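Local atomic coordinates of phospholipase C-beta (PLC-beta) (Sepia officinalis, PDB entry 3QR0), a protein that belongs to the phosphoinositide-specific phospholipase C family and joins a PH domain, EF-hand-like repeats, a TIM-barrel-type X/Y region that holds a calcium ion, and a C2 domain. Residues P557-D562 / D633-P638. Residues are numbered along the deposited sequence; the frame is centred on the assembly and turned at random.
Sequences PEDFVD and DKRFDP
An extended loop, 633-638, lies across the short helix 557-563 and grips it mainly through Arg635. Ahead of that arginine, Lys634 turns its chain off the helix, its NZ hydrogen-bonded to Asp645 O. Arg635, bent at chi2 (-76°) and chi3 (-84°), folds back over Glu558, whose CB sits over the centre of one guanidinium face, 3.5 Å from Arg635 CZ. At the guanidinium edge NH1 and NH2 close end-on around a single atom, Asp559 OD1; the NH1 bond is the shorter, Arg635 NH1 to Asp559 OD1 2.7 Å, and uses that oxygen's anti lone pair. NH1 also donates to Asp562 OD1 at 2.9 Å, meeting this carboxylate from above its plane, so one cation bridges two acids a helical turn apart. The other Asp562 oxygen, OD2, is salt-bridged to Lys565 and accepts a hydrogen bond from a water that also donates to Glu558 O and accepts from Phe636 N, tying the loop backbone to the helix. Phe636 O, buried with no hydrogen-bond partner, receives a CA-H...O contact from Glu558 CA (3.6 Å). Val561 CG2 meets Phe636 CD2 obliquely at 4.1 Å. Asp637 lies beside the Pro557 ring, its OD1 held by Phe639 N; its OD2 stands 3.9 Å from Glu558 OE2, a closeness of like charges that might raise the proton affinity of either acid. Pro638 CD then rests against both Pro557 CB and Val561 CG2, tip to tip with the valine, 4.0 Å from each. Thus the loop between helix 627-630 and strand 650-660 is pinned on a Y-region helix of the TIM-barrel-type part, with Phe636 edge-to-face on Phe628 and against Met629 of helix 627-630, while from the helix Phe560 reaches Phe529 of helix 529-535.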
loop_
_atom_site.group_PDB
_atom_site.type_symbol
_atom_site.label_atom_id
_atom_site.label_comp_id
_atom_site.label_asym_id
_atom_site.label_seq_id
_atom_site.Cartn_x
_atom_site.Cartn_y
_atom_site.Cartn_z
ATOM N N PRO A 557 6.489 -28.576 8.978
ATOM C CA PRO A 557 6.788 -27.162 8.773
ATOM C C PRO A 557 8.143 -26.907 8.104
ATOM O O PRO A 557 8.229 -26.063 7.208
ATOM C CB PRO A 557 6.764 -26.580 10.195
ATOM C CG PRO A 557 6.937 -27.727 11.102
ATOM C CD PRO A 557 6.364 -28.917 10.408
ATOM N N GLU A 558 9.180 -27.629 8.538
ATOM C CA GLU A 558 10.522 -27.476 7.969
ATOM C C GLU A 558 10.564 -27.862 6.492
ATOM O O GLU A 558 11.185 -27.169 5.683
ATOM C CB GLU A 558 11.547 -28.313 8.742
ATOM C CG GLU A 558 11.684 -27.949 10.210
ATOM C CD GLU A 558 10.883 -28.857 11.121
ATOM O OE1 GLU A 558 9.900 -29.474 10.654
ATOM O OE2 GLU A 558 11.245 -28.955 12.314
ATOM N N ASP A 559 9.900 -28.962 6.146
ATOM C CA ASP A 559 9.822 -29.410 4.753
ATOM C C ASP A 559 9.067 -28.412 3.865
ATOM O O ASP A 559 9.401 -28.251 2.690
ATOM C CB ASP A 559 9.139 -30.775 4.646
ATOM C CG ASP A 559 9.918 -31.892 5.335
ATOM O OD1 ASP A 559 11.122 -31.729 5.623
ATOM O OD2 ASP A 559 9.309 -32.953 5.582
ATOM N N PHE A 560 8.059 -27.746 4.434
ATOM C CA PHE A 560 7.280 -26.751 3.696
ATOM C C PHE A 560 8.196 -25.588 3.309
ATOM O O PHE A 560 8.210 -25.155 2.154
ATOM C CB PHE A 560 6.097 -26.251 4.540
ATOM C CG PHE A 560 4.906 -25.769 3.741
ATOM C CD1 PHE A 560 5.001 -25.428 2.390
ATOM C CD2 PHE A 560 3.678 -25.612 4.373
ATOM C CE1 PHE A 560 3.888 -24.983 1.689
ATOM C CE2 PHE A 560 2.565 -25.157 3.672
ATOM C CZ PHE A 560 2.671 -24.843 2.332
ATOM N N VAL A 561 8.967 -25.096 4.277
ATOM C CA VAL A 561 9.941 -24.033 4.021
ATOM C C VAL A 561 10.953 -24.447 2.939
ATOM O O VAL A 561 11.264 -23.657 2.051
ATOM C CB VAL A 561 10.681 -23.626 5.317
ATOM C CG1 VAL A 561 11.834 -22.672 5.019
ATOM C CG2 VAL A 561 9.703 -22.994 6.319
ATOM N N ASP A 562 11.437 -25.688 3.005
ATOM C CA ASP A 562 12.404 -26.190 2.025
ATOM C C ASP A 562 11.804 -26.312 0.622
ATOM O O ASP A 562 12.445 -25.953 -0.361
ATOM C CB ASP A 562 12.966 -27.547 2.458
ATOM C CG ASP A 562 14.068 -27.436 3.512
ATOM O OD1 ASP A 562 14.578 -28.497 3.918
ATOM O OD2 ASP A 562 14.426 -26.316 3.936
ATOM N N ASP A 633 20.747 -25.268 2.481
ATOM C CA ASP A 633 21.315 -26.162 3.500
ATOM C C ASP A 633 20.778 -25.910 4.919
ATOM O O ASP A 633 21.141 -26.632 5.851
ATOM C CB ASP A 633 22.858 -26.107 3.485
ATOM C CG ASP A 633 23.413 -24.688 3.597
ATOM O OD1 ASP A 633 22.811 -23.754 3.024
ATOM O OD2 ASP A 633 24.471 -24.507 4.242
ATOM N N LYS A 634 19.906 -24.912 5.080
ATOM C CA LYS A 634 19.369 -24.558 6.400
ATOM C C LYS A 634 17.962 -25.126 6.612
ATOM O O LYS A 634 17.121 -25.066 5.713
ATOM C CB LYS A 634 19.348 -23.034 6.579
ATOM C CG LYS A 634 19.417 -22.582 8.039
ATOM C CD LYS A 634 19.202 -21.082 8.182
ATOM C CE LYS A 634 19.824 -20.534 9.467
ATOM N NZ LYS A 634 19.401 -21.278 10.687
ATOM N N ARG A 635 17.726 -25.687 7.795
ATOM C CA ARG A 635 16.396 -26.119 8.210
ATOM C C ARG A 635 15.822 -25.060 9.139
ATOM O O ARG A 635 16.518 -24.587 10.037
ATOM C CB ARG A 635 16.453 -27.467 8.935
ATOM C CG ARG A 635 16.845 -28.637 8.048
ATOM C CD ARG A 635 15.699 -29.073 7.141
ATOM N NE ARG A 635 14.777 -29.995 7.801
ATOM C CZ ARG A 635 13.715 -30.549 7.220
ATOM N NH1 ARG A 635 13.410 -30.275 5.958
ATOM N NH2 ARG A 635 12.943 -31.381 7.908
ATOM N N PHE A 636 14.563 -24.688 8.910
ATOM C CA PHE A 636 13.902 -23.644 9.693
ATOM C C PHE A 636 12.469 -24.038 10.057
ATOM O O PHE A 636 11.654 -24.314 9.179
ATOM C CB PHE A 636 13.895 -22.326 8.920
ATOM C CG PHE A 636 13.075 -21.246 9.571
ATOM C CD1 PHE A 636 13.402 -20.783 10.837
ATOM C CD2 PHE A 636 11.972 -20.701 8.925
ATOM C CE1 PHE A 636 12.651 -19.787 11.448
ATOM C CE2 PHE A 636 11.214 -19.705 9.529
ATOM C CZ PHE A 636 11.558 -19.249 10.800
ATOM N N ASP A 637 12.187 -24.071 11.359
ATOM C CA ASP A 637 10.848 -24.329 11.870
ATOM C C ASP A 637 10.217 -22.981 12.241
ATOM O O ASP A 637 10.627 -22.356 13.220
ATOM C CB ASP A 637 10.923 -25.261 13.089
ATOM C CG ASP A 637 9.558 -25.591 13.674
ATOM O OD1 ASP A 637 8.530 -25.100 13.160
ATOM O OD2 ASP A 637 9.517 -26.360 14.660
ATOM N N PRO A 638 9.232 -22.515 11.447
ATOM C CA PRO A 638 8.581 -21.241 11.750
ATOM C C PRO A 638 7.782 -21.214 13.053
ATOM O O PRO A 638 7.363 -20.145 13.475
ATOM C CB PRO A 638 7.651 -21.021 10.550
ATOM C CG PRO A 638 7.472 -22.345 9.949
ATOM C CD PRO A 638 8.754 -23.065 10.165
HETATM O O HOH W 1 13.518 -25.977 6.544
#